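Local coordinates for protein threonine phosphate decarboxylase-like enzyme (Sulfurospirillum multivorans, PDB 6OUX) that decarboxylates L-serine O-phosphate, with pyridoxal phosphate as cofactor, to ethanolamine O-phosphate, the precursor of the linkage between nucleotide loop and corrin ring in norcobamides, at residues M127-F131 against L176-P182; F211-Y216 against M325-V329; R204-S210 against N235-S241; Y353-M357 against C367-A371; V144-P148 against K161-F165. All blocks are in the same frame, centred on the assembly; numbering follows the deposited sequence.

Interaction 1 (M127-F131 against L176-P182); sequences MIPTF and LINPNNP
N180 and N181 reach from the loop after strand 173-177 to the backbone of P129 and F131, just beyond strand 123-128. N180 ND2 gives P129 O a fairly straight bond of 3.2 Å, arriving nearly along the C=O axis with the oxygen lying in the N180 amide plane; N183 OD1 takes a second bond from the same nitrogen. N181 OD1 accepts a weak bond from F131 N at 3.0 Å. With chi1 47°, N181 CG sits between its backbone N and carbonyl carbon, which brings OD1 to the F131 backbone N. These two asparagines make the tight side, where F131 CB also packs 3.8 Å from N181 CG and P182 CB lies at the edge of the F131 ring. The strand ends are looser: M127 touches through its methyl end alone, and I128, partly exposed, turns its side chain away. F131 makes cation-pi contacts with R369 and K360. These are loops at the C-terminal ends of parallel strands, where fold-type I PLP enzymes place their active site; N181 probably binds O-phospho-L-serine.

Interaction 2 (F211-Y216 against M325-V329); sequences FIHFAY and MANFV
The 3-10 turn 212-214 brings F214 CA to 5.0 Å from A326 CA and A215 CA to 4.6 Å from M325 CA, and a water that donates to both F214 O and A326 O joins the two backbones. Here a loop of the large PLP-binding domain packs on the entry to strand 328-332 of the smaller sheet, in the aminotransferase class I and II fold. N327 lies flat over the F214 ring: its CB is 3.7 Å from the ring centroid, and amide and ring planes are only 8° apart. N327 ND2 bonds to S51 O, which fixes the amide's turn. Were F214 replaced by an alanine, the N327 amide would probably lose the surface it stacks on and a gap would open beside Y302. F328 points its edge at the F211 face in a T-shaped pair, centroids 5.2 Å apart. The M325 chain, bent at chi2 (-102°) and chi3, carries its sulfur over the Y216 ring as a Met-aromatic contact, SD lying 3.6 Å from CE1 of Y216.

Interaction 3 (R204-S210 against N235-S241); sequences RIIIDES and NVIIVKS
I205 to D208 pair residue by residue with V236 to V239 as parallel neighbours in the seven-stranded sheet, joined through helix 227-232 in a beta-alpha-beta unit. Five backbone hydrogen bonds join them: I205 N donates to N235 O, I237 N to I205 O, I207 N to I237 O at 2.7 Å, V239 N to I207 O, and E209 N, just past strand 204-208, to V239 O. Apolar contacts clothe both faces. I206 lies alongside I237 and V239, pointing the same way, with I206 CG2 4.0 Å from V239 CG2. On the other face I207 CD1 meets V236 CG1, also at 4.0 Å, and I238 bends back at chi2 (-61°) to set its CD1 beside I207 CB. Helix 189-198 packs on the side chains of I205, I207 and V236, while helix 108-116 touches D208 and V239.

Charged groups gather at the C-terminal end. The extended E209 chain lays OE2 against K240 CD, 3.4 Å away, but K240 NZ pairs with D245 and E209 OE1 with S226. D208 OD1 grips S210 twice: it takes S210 N from above the carboxylate plane, in an Asx turn, and the S210 hydroxyl on its syn lone pair. Thus positioned, S210 OG accepts a bond of 2.9 Å from S241 N.

Interaction 4 (Y353-M357 against C367-A371); sequences YVRTM and CIRIA
R355 O takes the shortest backbone bond between the two strands, 2.8 Å from R369 N, which arrives in the carbonyl plane at a nearly straight 167°. R369 O accepts in return from R355 N, making this an antiparallel hydrogen-bonded pair, and M357 N donates to C367 O from above that carbonyl's plane. Both arginines probably bind O-phospho-L-serine, and they leave the same face of the hairpin. R355 bends at chi2 (53°), and its NH1 donates to T356 O at 2.7 Å and forms a salt bridge with D359. R369 is held by C48 O and N181 O, and M357 CE packs on its CB at 3.8 Å. On the other face V354 forks between two isoleucines: CG2 meets I368 CD1 at 3.8 Å, and CG1 meets I370 CG1 at 4.0 Å. A glycine here would probably open a gap between those isoleucines and L346, leaving the I368 end freer to turn. Both strands are interior to the five-stranded sheet, strand 45-46 beside 352-356 and strand 328-332 beside 367-371, with helix 339-350 packing on V354 and T356.

Interaction 5 (V144-P148 against K161-F165); sequences VVYFP and KYCQF
Aromatic rings carry this strand-to-helix contact: F147 packs against Y162 and F165, about one turn apart on the helix, in a three-ring cluster. With CG anti to the backbone N (chi1 -176°), F147 extends from its strand toward the helix. Y162 presents its edge to the F147 face in a T-shaped pair, planes at 87° and centroids 5.3 Å apart; the touching atom, Y162 CD1, stands 3.7 Å from F147 CG and is offset toward the rim. The backbone joins in, since Y162 CA lies over the F147 face as a CH-pi contact, 4.0 Å from the ring centroid.

The F147 and F165 rings meet obliquely, planes at 57°, with F165 CG near the F147 ring plane and 3.7 Å from F147 CD1. The two side chains slide past each other in opposite directions. The far end of the F165 ring, CZ, comes to 3.5 Å from Y146 O and 4.0 Å from V145 CG2. K161 adds its backbone O and CB beside the F147 ring, its extended chain running outward to an exposed end.

The strand runs nearly antiparallel to the helix, and the axes of the short segments approach to 9.9 Å. Strand 143-148 is the outermost of its sheet within the chain, bonded to strand 123-128, and Y162 carries the packing inward to strand 173-177, helix 189-198 and the ring of F157.

Interactions 1 to 4 are buried, whereas interaction 5 is a surface contact at one edge of the seven-stranded sheet. That sheet is shared by interactions 1, 3 and 5: strand 173-177 bonds to 204-208 on one side, and I128 N reaches F147 O on the other flank. Interactions 2 and 4 meet in the smaller sheet, where V329 O bonds to I370 N. Interaction 1 bridges the two, its P182 packing on M357 of interaction 4. Chemistry follows place: parallel pairing with branched aliphatic side chains in 3, an antiparallel hairpin carrying two arginines in 4, asparagine side chains near the substrate site in 1, aromatic and sulfur packing in 2, and mainly aromatic packing in 5.

Interaction 1 (M127-F131 against L176-P182)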
# COMPACT_ATOMS: atom_id res chain seq x y z
N MET A 127 23.72 -8.39 8.32
CA MET A 127 25.03 -8.33 7.66
C MET A 127 25.28 -6.91 7.18
O MET A 127 24.36 -6.14 6.94
CB MET A 127 25.10 -9.31 6.49
CG MET A 127 25.02 -10.81 6.86
SD MET A 127 24.88 -11.70 5.27
CE MET A 127 23.27 -11.17 4.55
N ILE A 128 26.54 -6.62 6.95
CA ILE A 128 26.97 -5.35 6.40
C ILE A 128 28.04 -5.65 5.33
O ILE A 128 28.96 -6.44 5.56
CB ILE A 128 27.51 -4.48 7.56
CG1 ILE A 128 27.98 -3.13 7.11
CG2 ILE A 128 28.73 -5.13 8.20
CD1 ILE A 128 28.54 -2.29 8.25
N PRO A 129 27.95 -5.01 4.13
CA PRO A 129 26.97 -4.08 3.70
C PRO A 129 25.68 -4.66 3.23
O PRO A 129 25.65 -5.76 2.73
CB PRO A 129 27.65 -3.40 2.52
CG PRO A 129 28.58 -4.37 2.02
CD PRO A 129 29.07 -5.09 3.21
N THR A 130 24.61 -3.88 3.38
CA THR A 130 23.32 -4.24 2.81
C THR A 130 22.71 -2.94 2.34
O THR A 130 23.03 -1.86 2.88
CB THR A 130 22.34 -4.89 3.87
OG1 THR A 130 23.03 -5.69 4.84
CG2 THR A 130 21.52 -5.76 3.21
N PHE A 131 21.89 -3.01 1.31
CA PHE A 131 21.32 -1.82 0.72
C PHE A 131 20.28 -1.14 1.61
O PHE A 131 20.31 0.07 1.77
CB PHE A 131 20.68 -2.11 -0.63
CG PHE A 131 20.38 -0.88 -1.43
CD1 PHE A 131 21.33 -0.33 -2.24
CD2 PHE A 131 19.16 -0.24 -1.33
CE1 PHE A 131 21.09 0.84 -3.01
CE2 PHE A 131 18.88 0.90 -2.10
CZ PHE A 131 19.86 1.44 -2.94
N LEU A 176 18.87 -12.52 6.48
CA LEU A 176 19.77 -12.87 5.41
C LEU A 176 19.08 -12.43 4.09
O LEU A 176 17.85 -12.53 3.91
CB LEU A 176 20.08 -14.37 5.36
CG LEU A 176 20.70 -15.02 6.62
CD1 LEU A 176 20.84 -16.52 6.51
CD2 LEU A 176 22.08 -14.43 6.88
N ILE A 177 19.85 -11.82 3.23
CA ILE A 177 19.37 -11.40 1.92
C ILE A 177 20.11 -12.30 0.90
O ILE A 177 21.34 -12.24 0.83
CB ILE A 177 19.67 -9.96 1.65
CG1 ILE A 177 19.36 -9.05 2.85
CG2 ILE A 177 18.94 -9.47 0.36
CD1 ILE A 177 17.93 -9.01 3.27
N ASN A 178 19.41 -13.10 0.12
CA ASN A 178 20.09 -14.10 -0.70
C ASN A 178 19.34 -14.26 -2.03
O ASN A 178 18.23 -14.76 -2.04
CB ASN A 178 20.21 -15.42 0.03
CG ASN A 178 21.17 -16.35 -0.62
OD1 ASN A 178 22.28 -15.93 -1.01
ND2 ASN A 178 20.77 -17.58 -0.80
N PRO A 179 19.90 -13.77 -3.15
CA PRO A 179 21.16 -13.02 -3.28
C PRO A 179 21.19 -11.70 -2.53
O PRO A 179 20.19 -11.03 -2.41
CB PRO A 179 21.30 -12.78 -4.83
CG PRO A 179 20.38 -13.80 -5.49
CD PRO A 179 19.24 -13.93 -4.47
N ASN A 180 22.37 -11.27 -2.09
CA ASN A 180 22.51 -9.93 -1.38
C ASN A 180 22.43 -8.70 -2.37
O ASN A 180 22.76 -8.82 -3.50
CB ASN A 180 23.81 -9.89 -0.58
CG ASN A 180 23.80 -8.89 0.58
OD1 ASN A 180 22.77 -8.63 1.19
ND2 ASN A 180 24.97 -8.26 0.85
N ASN A 181 22.09 -7.51 -1.86
CA ASN A 181 21.43 -6.36 -2.57
C ASN A 181 22.06 -5.01 -2.97
O ASN A 181 21.23 -4.08 -3.59
CB ASN A 181 20.51 -5.92 -1.57
CG ASN A 181 21.26 -5.83 -0.27
OD1 ASN A 181 22.50 -5.50 -0.28
ND2 ASN A 181 20.65 -6.37 0.80
N PRO A 182 23.40 -4.78 -2.54
CA PRO A 182 23.98 -4.20 -3.67
C PRO A 182 25.10 -5.05 -4.33
O PRO A 182 25.36 -4.81 -5.48
CB PRO A 182 24.55 -2.87 -3.11
CG PRO A 182 25.19 -3.34 -1.81
CD PRO A 182 24.27 -4.49 -1.37

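Interaction 2 (F211-Y216 against M325-V329)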
# COMPACT_ATOMS: atom_id res chain seq x y z
N PHE A 211 15.76 -11.44 -5.04
CA PHE A 211 16.54 -11.60 -6.30
C PHE A 211 16.84 -13.00 -6.78
O PHE A 211 17.68 -13.18 -7.70
CB PHE A 211 17.85 -10.78 -6.14
CG PHE A 211 17.58 -9.37 -5.73
CD1 PHE A 211 16.93 -8.53 -6.60
CD2 PHE A 211 17.85 -8.91 -4.46
CE1 PHE A 211 16.62 -7.23 -6.25
CE2 PHE A 211 17.49 -7.64 -4.09
CZ PHE A 211 16.90 -6.79 -4.98
N ILE A 212 16.22 -14.02 -6.17
CA ILE A 212 16.66 -15.40 -6.39
C ILE A 212 16.29 -15.91 -7.81
O ILE A 212 16.91 -16.81 -8.32
CB ILE A 212 16.12 -16.37 -5.31
CG1 ILE A 212 16.99 -17.66 -5.26
CG2 ILE A 212 14.64 -16.66 -5.50
CD1 ILE A 212 16.74 -18.54 -4.08
N HIS A 213 15.33 -15.28 -8.44
CA HIS A 213 14.93 -15.63 -9.83
C HIS A 213 16.06 -15.33 -10.84
O HIS A 213 16.04 -15.83 -11.95
CB HIS A 213 13.70 -14.80 -10.27
CG HIS A 213 12.39 -15.39 -9.93
ND1 HIS A 213 12.19 -16.29 -8.89
CD2 HIS A 213 11.16 -15.14 -10.46
CE1 HIS A 213 10.90 -16.57 -8.82
NE2 HIS A 213 10.27 -15.91 -9.77
N PHE A 214 17.04 -14.52 -10.47
CA PHE A 214 18.21 -14.18 -11.29
C PHE A 214 19.40 -15.07 -11.07
O PHE A 214 20.32 -15.01 -11.86
CB PHE A 214 18.58 -12.70 -11.13
CG PHE A 214 17.38 -11.81 -11.28
CD1 PHE A 214 16.70 -11.78 -12.49
CD2 PHE A 214 16.86 -11.13 -10.22
CE1 PHE A 214 15.55 -11.03 -12.63
CE2 PHE A 214 15.71 -10.35 -10.35
CZ PHE A 214 15.05 -10.33 -11.55
N ALA A 215 19.34 -15.97 -10.09
CA ALA A 215 20.47 -16.86 -9.79
C ALA A 215 20.28 -18.22 -10.48
O ALA A 215 19.17 -18.61 -10.93
CB ALA A 215 20.63 -17.05 -8.28
N TYR A 216 21.37 -18.95 -10.57
CA TYR A 216 21.27 -20.27 -11.17
C TYR A 216 22.33 -21.17 -10.58
O TYR A 216 23.38 -20.69 -10.23
CB TYR A 216 21.34 -20.20 -12.72
CG TYR A 216 22.59 -19.58 -13.26
CD1 TYR A 216 22.68 -18.20 -13.41
CD2 TYR A 216 23.72 -20.34 -13.55
CE1 TYR A 216 23.82 -17.60 -13.84
CE2 TYR A 216 24.90 -19.73 -14.02
CZ TYR A 216 24.93 -18.36 -14.16
OH TYR A 216 26.05 -17.72 -14.59
N MET A 325 24.82 -12.77 -8.86
CA MET A 325 23.72 -13.56 -9.42
C MET A 325 22.41 -12.85 -9.21
O MET A 325 21.40 -13.46 -8.96
CB MET A 325 23.70 -14.86 -8.73
CG MET A 325 24.95 -15.63 -9.08
SD MET A 325 24.47 -16.86 -10.34
CE MET A 325 24.28 -17.80 -8.98
N ALA A 326 22.45 -11.55 -9.33
CA ALA A 326 21.23 -10.76 -9.19
C ALA A 326 20.97 -10.01 -10.50
O ALA A 326 21.59 -10.29 -11.48
CB ALA A 326 21.34 -9.84 -8.04
N ASN A 327 20.07 -9.03 -10.49
CA ASN A 327 19.81 -8.20 -11.65
C ASN A 327 20.47 -6.84 -11.58
O ASN A 327 19.95 -5.83 -12.06
CB ASN A 327 18.28 -8.08 -11.86
CG ASN A 327 17.57 -7.42 -10.74
OD1 ASN A 327 18.03 -7.47 -9.63
ND2 ASN A 327 16.36 -6.90 -11.00
N PHE A 328 21.64 -6.83 -10.94
CA PHE A 328 22.46 -5.68 -10.83
C PHE A 328 23.90 -6.19 -10.59
O PHE A 328 24.11 -7.37 -10.21
CB PHE A 328 21.95 -4.78 -9.66
CG PHE A 328 21.82 -5.52 -8.39
CD1 PHE A 328 22.93 -5.77 -7.61
CD2 PHE A 328 20.59 -5.97 -7.93
CE1 PHE A 328 22.82 -6.51 -6.44
CE2 PHE A 328 20.46 -6.73 -6.76
CZ PHE A 328 21.58 -6.97 -6.00
N VAL A 329 24.84 -5.30 -10.84
CA VAL A 329 26.26 -5.51 -10.65
C VAL A 329 26.78 -4.29 -9.90
O VAL A 329 26.25 -3.18 -10.11
CB VAL A 329 26.96 -5.61 -12.02
CG1 VAL A 329 28.37 -6.08 -11.85
CG2 VAL A 329 26.30 -6.66 -12.89
O HOH W 1 21.81 -12.93 -12.99

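Interaction 3 (R204-S210 against N235-S241)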
# COMPACT_ATOMS: atom_id res chain seq x y z
N ARG A 204 13.93 -16.93 14.76
CA ARG A 204 13.46 -16.41 13.47
C ARG A 204 14.64 -16.19 12.57
O ARG A 204 15.52 -15.40 12.91
CB ARG A 204 12.71 -15.06 13.67
CG ARG A 204 11.30 -15.19 14.29
CD ARG A 204 10.81 -13.84 14.76
NE ARG A 204 11.57 -13.46 15.93
CZ ARG A 204 11.30 -13.92 17.16
NH1 ARG A 204 10.28 -14.75 17.38
NH2 ARG A 204 12.05 -13.56 18.19
N ILE A 205 14.64 -16.89 11.42
CA ILE A 205 15.64 -16.68 10.41
C ILE A 205 14.87 -16.22 9.18
O ILE A 205 14.15 -17.03 8.54
CB ILE A 205 16.45 -17.97 10.10
CG1 ILE A 205 17.20 -18.43 11.37
CG2 ILE A 205 17.37 -17.66 8.91
CD1 ILE A 205 18.01 -19.67 11.20
N ILE A 206 14.98 -14.92 8.91
CA ILE A 206 14.29 -14.23 7.85
C ILE A 206 15.17 -14.22 6.65
O ILE A 206 16.33 -13.79 6.73
CB ILE A 206 13.99 -12.76 8.21
CG1 ILE A 206 12.96 -12.72 9.35
CG2 ILE A 206 13.50 -12.03 6.97
CD1 ILE A 206 12.96 -11.41 10.09
N ILE A 207 14.66 -14.75 5.55
CA ILE A 207 15.46 -14.83 4.32
C ILE A 207 14.72 -14.08 3.25
O ILE A 207 13.64 -14.52 2.79
CB ILE A 207 15.68 -16.30 3.86
CG1 ILE A 207 16.29 -17.14 4.97
CG2 ILE A 207 16.56 -16.29 2.63
CD1 ILE A 207 16.45 -18.64 4.72
N ASP A 208 15.31 -12.98 2.81
CA ASP A 208 14.83 -12.18 1.68
C ASP A 208 15.41 -12.74 0.36
O ASP A 208 16.60 -12.52 0.03
CB ASP A 208 15.13 -10.70 1.87
CG ASP A 208 14.62 -9.84 0.73
OD1 ASP A 208 14.00 -10.31 -0.25
OD2 ASP A 208 14.86 -8.62 0.85
N GLU A 209 14.57 -13.48 -0.36
CA GLU A 209 15.01 -14.03 -1.64
C GLU A 209 14.49 -13.24 -2.83
O GLU A 209 14.22 -13.83 -3.90
CB GLU A 209 14.56 -15.50 -1.75
CG GLU A 209 13.04 -15.67 -1.72
CD GLU A 209 12.59 -17.02 -2.25
OE1 GLU A 209 13.49 -17.92 -2.47
OE2 GLU A 209 11.35 -17.19 -2.39
N SER A 210 14.36 -11.96 -2.66
CA SER A 210 13.74 -11.09 -3.70
C SER A 210 14.46 -11.17 -5.06
O SER A 210 13.85 -10.91 -6.13
CB SER A 210 13.66 -9.62 -3.22
OG SER A 210 12.66 -9.42 -2.21
N ASN A 235 11.99 -22.58 11.87
CA ASN A 235 12.33 -21.21 12.24
C ASN A 235 12.51 -20.26 11.04
O ASN A 235 12.87 -19.11 11.25
CB ASN A 235 13.57 -21.14 13.13
CG ASN A 235 14.80 -21.61 12.45
OD1 ASN A 235 14.74 -22.28 11.40
ND2 ASN A 235 15.92 -21.41 13.11
N VAL A 236 12.33 -20.75 9.82
CA VAL A 236 12.49 -19.93 8.64
C VAL A 236 11.25 -19.10 8.28
O VAL A 236 10.12 -19.63 8.20
CB VAL A 236 13.01 -20.77 7.48
CG1 VAL A 236 12.92 -20.04 6.12
CG2 VAL A 236 14.45 -21.15 7.76
N ILE A 237 11.53 -17.86 7.93
CA ILE A 237 10.59 -16.96 7.28
C ILE A 237 11.18 -16.53 5.94
O ILE A 237 12.33 -16.05 5.89
CB ILE A 237 10.31 -15.74 8.13
CG1 ILE A 237 9.56 -16.15 9.39
CG2 ILE A 237 9.47 -14.71 7.39
CD1 ILE A 237 9.60 -15.16 10.52
N ILE A 238 10.42 -16.80 4.88
CA ILE A 238 10.84 -16.38 3.55
C ILE A 238 10.13 -15.10 3.19
O ILE A 238 8.91 -14.96 3.36
CB ILE A 238 10.51 -17.46 2.48
CG1 ILE A 238 11.17 -18.80 2.81
CG2 ILE A 238 10.90 -17.00 1.08
CD1 ILE A 238 12.70 -18.77 2.87
N VAL A 239 10.89 -14.13 2.67
CA VAL A 239 10.26 -12.93 2.18
C VAL A 239 10.71 -12.68 0.74
O VAL A 239 11.88 -12.89 0.42
CB VAL A 239 10.68 -11.69 3.05
CG1 VAL A 239 10.01 -10.47 2.53
CG2 VAL A 239 10.32 -11.85 4.49
N LYS A 240 9.80 -12.18 -0.11
CA LYS A 240 10.11 -12.03 -1.56
C LYS A 240 9.26 -10.94 -2.18
O LYS A 240 8.04 -10.94 -2.06
CB LYS A 240 9.93 -13.37 -2.30
CG LYS A 240 10.25 -13.28 -3.76
CD LYS A 240 10.55 -14.60 -4.44
CE LYS A 240 10.99 -14.35 -5.87
NZ LYS A 240 9.87 -13.67 -6.58
N SER A 241 9.93 -10.01 -2.85
CA SER A 241 9.30 -9.03 -3.67
C SER A 241 8.65 -9.74 -4.84
O SER A 241 9.14 -10.75 -5.32
CB SER A 241 10.30 -7.99 -4.12
OG SER A 241 9.71 -7.18 -5.12
O HOH W 2 11.44 -9.34 -6.92

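Interaction 4 (Y353-M357 against C367-A371)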
# COMPACT_ATOMS: atom_id res chain seq x y z
N TYR A 353 21.62 7.05 -15.79
CA TYR A 353 21.62 7.16 -14.29
C TYR A 353 21.99 5.84 -13.59
O TYR A 353 21.37 4.81 -13.87
CB TYR A 353 20.25 7.56 -13.79
CG TYR A 353 20.19 8.22 -12.45
CD1 TYR A 353 21.35 8.64 -11.77
CD2 TYR A 353 18.98 8.46 -11.86
CE1 TYR A 353 21.27 9.26 -10.53
CE2 TYR A 353 18.91 9.09 -10.63
CZ TYR A 353 20.06 9.49 -9.98
OH TYR A 353 19.99 10.12 -8.75
N VAL A 354 23.02 5.87 -12.75
CA VAL A 354 23.42 4.71 -11.95
C VAL A 354 23.52 5.17 -10.48
O VAL A 354 23.44 6.37 -10.20
CB VAL A 354 24.73 4.03 -12.43
CG1 VAL A 354 24.65 3.69 -13.89
CG2 VAL A 354 26.00 4.86 -12.15
N ARG A 355 23.60 4.21 -9.56
CA ARG A 355 23.41 4.46 -8.12
C ARG A 355 24.79 4.46 -7.46
O ARG A 355 25.58 3.49 -7.57
CB ARG A 355 22.40 3.41 -7.53
CG ARG A 355 22.02 3.47 -6.03
CD ARG A 355 21.53 4.86 -5.73
NE ARG A 355 20.87 5.06 -4.44
CZ ARG A 355 21.49 5.20 -3.26
NH1 ARG A 355 22.80 5.01 -3.14
NH2 ARG A 355 20.75 5.47 -2.18
N THR A 356 25.11 5.55 -6.79
CA THR A 356 26.31 5.54 -5.94
C THR A 356 26.24 4.54 -4.78
O THR A 356 25.16 4.29 -4.19
CB THR A 356 26.62 6.92 -5.35
OG1 THR A 356 27.89 6.87 -4.72
CG2 THR A 356 25.59 7.38 -4.32
N MET A 357 27.41 4.01 -4.40
CA MET A 357 27.51 3.25 -3.12
C MET A 357 28.10 4.03 -1.95
O MET A 357 28.13 3.51 -0.81
CB MET A 357 28.29 1.97 -3.32
CG MET A 357 27.52 1.08 -4.27
SD MET A 357 26.17 0.02 -3.72
CE MET A 357 24.72 0.96 -3.94
N CYS A 367 32.27 3.02 -5.35
CA CYS A 367 31.54 1.99 -6.10
C CYS A 367 30.26 2.56 -6.64
O CYS A 367 29.69 3.55 -6.10
CB CYS A 367 31.24 0.74 -5.23
SG CYS A 367 32.72 -0.21 -4.82
N ILE A 368 29.80 1.91 -7.72
CA ILE A 368 28.49 2.17 -8.27
C ILE A 368 27.73 0.84 -8.44
O ILE A 368 28.34 -0.19 -8.75
CB ILE A 368 28.54 2.91 -9.61
CG1 ILE A 368 29.42 2.22 -10.66
CG2 ILE A 368 29.03 4.32 -9.40
CD1 ILE A 368 29.26 2.85 -12.03
N ARG A 369 26.43 0.89 -8.27
CA ARG A 369 25.55 -0.26 -8.55
C ARG A 369 24.79 0.01 -9.81
O ARG A 369 24.08 1.03 -9.91
CB ARG A 369 24.55 -0.49 -7.43
CG ARG A 369 23.89 -1.89 -7.51
CD ARG A 369 22.67 -1.95 -6.65
NE ARG A 369 21.63 -1.02 -7.06
CZ ARG A 369 20.48 -0.86 -6.39
NH1 ARG A 369 20.26 -1.56 -5.31
NH2 ARG A 369 19.56 -0.02 -6.81
N ILE A 370 24.89 -0.91 -10.79
CA ILE A 370 24.19 -0.73 -12.08
C ILE A 370 23.17 -1.85 -12.30
O ILE A 370 23.52 -2.99 -12.29
CB ILE A 370 25.18 -0.75 -13.29
CG1 ILE A 370 26.38 0.16 -13.01
CG2 ILE A 370 24.42 -0.37 -14.58
CD1 ILE A 370 27.44 0.16 -14.09
N ALA A 371 21.92 -1.49 -12.50
CA ALA A 371 20.88 -2.48 -12.78
C ALA A 371 21.02 -2.96 -14.22
O ALA A 371 21.28 -2.14 -15.12
CB ALA A 371 19.52 -1.85 -12.59

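Interaction 5 (V144-P148 against K161-F165)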
# COMPACT_ATOMS: atom_id res chain seq x y z
N VAL A 144 20.98 -4.30 17.92
CA VAL A 144 21.36 -4.74 16.55
C VAL A 144 22.86 -5.09 16.57
O VAL A 144 23.65 -4.32 17.09
CB VAL A 144 21.08 -3.63 15.53
CG1 VAL A 144 21.36 -4.10 14.11
CG2 VAL A 144 19.62 -3.17 15.64
N VAL A 145 23.24 -6.25 16.07
CA VAL A 145 24.67 -6.65 15.89
C VAL A 145 24.91 -6.92 14.38
O VAL A 145 23.97 -7.30 13.66
CB VAL A 145 25.06 -7.87 16.73
CG1 VAL A 145 25.09 -7.47 18.22
CG2 VAL A 145 24.14 -9.08 16.49
N TYR A 146 26.12 -6.67 13.90
CA TYR A 146 26.39 -6.67 12.45
C TYR A 146 27.44 -7.69 12.21
O TYR A 146 28.40 -7.71 12.94
CB TYR A 146 26.91 -5.28 11.99
CG TYR A 146 25.83 -4.24 11.97
CD1 TYR A 146 24.93 -4.18 10.90
CD2 TYR A 146 25.62 -3.40 13.05
CE1 TYR A 146 23.92 -3.24 10.86
CE2 TYR A 146 24.58 -2.50 13.06
CZ TYR A 146 23.75 -2.39 11.94
OH TYR A 146 22.74 -1.47 11.90
N PHE A 147 27.23 -8.59 11.28
CA PHE A 147 28.30 -9.44 10.73
C PHE A 147 28.93 -8.74 9.48
O PHE A 147 28.21 -8.44 8.54
CB PHE A 147 27.71 -10.80 10.32
CG PHE A 147 28.75 -11.78 9.83
CD1 PHE A 147 29.52 -12.48 10.73
CD2 PHE A 147 28.97 -11.95 8.47
CE1 PHE A 147 30.51 -13.33 10.31
CE2 PHE A 147 29.96 -12.81 8.03
CZ PHE A 147 30.73 -13.50 8.96
N PRO A 148 30.26 -8.45 9.49
CA PRO A 148 30.88 -7.71 8.36
C PRO A 148 31.26 -8.62 7.24
O PRO A 148 31.95 -9.55 7.47
CB PRO A 148 32.13 -7.10 8.99
CG PRO A 148 32.48 -8.05 10.10
CD PRO A 148 31.17 -8.47 10.67
N LYS A 161 31.80 -18.94 9.66
CA LYS A 161 32.11 -17.84 10.57
C LYS A 161 30.88 -17.15 11.00
O LYS A 161 30.77 -16.69 12.12
CB LYS A 161 33.09 -16.81 9.98
CG LYS A 161 34.50 -17.35 9.89
CD LYS A 161 35.44 -16.45 9.12
CE LYS A 161 36.78 -17.17 8.88
NZ LYS A 161 37.71 -16.25 8.17
N TYR A 162 29.96 -17.02 10.08
CA TYR A 162 28.67 -16.43 10.38
C TYR A 162 27.95 -17.22 11.48
O TYR A 162 27.49 -16.64 12.43
CB TYR A 162 27.84 -16.43 9.15
CG TYR A 162 26.47 -15.85 9.39
CD1 TYR A 162 26.29 -14.47 9.54
CD2 TYR A 162 25.39 -16.66 9.50
CE1 TYR A 162 25.05 -13.93 9.73
CE2 TYR A 162 24.12 -16.15 9.72
CZ TYR A 162 23.96 -14.81 9.86
OH TYR A 162 22.71 -14.31 10.10
N CYS A 163 27.89 -18.54 11.33
CA CYS A 163 27.26 -19.39 12.33
C CYS A 163 27.90 -19.24 13.71
O CYS A 163 27.21 -19.17 14.70
CB CYS A 163 27.33 -20.83 11.89
SG CYS A 163 26.12 -21.17 10.61
N GLN A 164 29.23 -19.20 13.76
CA GLN A 164 29.90 -19.02 15.03
C GLN A 164 29.57 -17.65 15.68
O GLN A 164 29.37 -17.53 16.88
CB GLN A 164 31.40 -19.16 14.82
CG GLN A 164 32.16 -19.13 16.12
CD GLN A 164 31.69 -20.24 17.06
OE1 GLN A 164 31.09 -19.98 18.11
NE2 GLN A 164 31.90 -21.46 16.65
N PHE A 165 29.51 -16.62 14.84
CA PHE A 165 29.09 -15.31 15.23
C PHE A 165 27.66 -15.34 15.83
O PHE A 165 27.42 -14.75 16.90
CB PHE A 165 29.14 -14.36 14.02
CG PHE A 165 28.59 -13.01 14.30
CD1 PHE A 165 29.31 -12.11 15.08
CD2 PHE A 165 27.35 -12.64 13.82
CE1 PHE A 165 28.79 -10.85 15.37
CE2 PHE A 165 26.83 -11.38 14.09
CZ PHE A 165 27.55 -10.48 14.86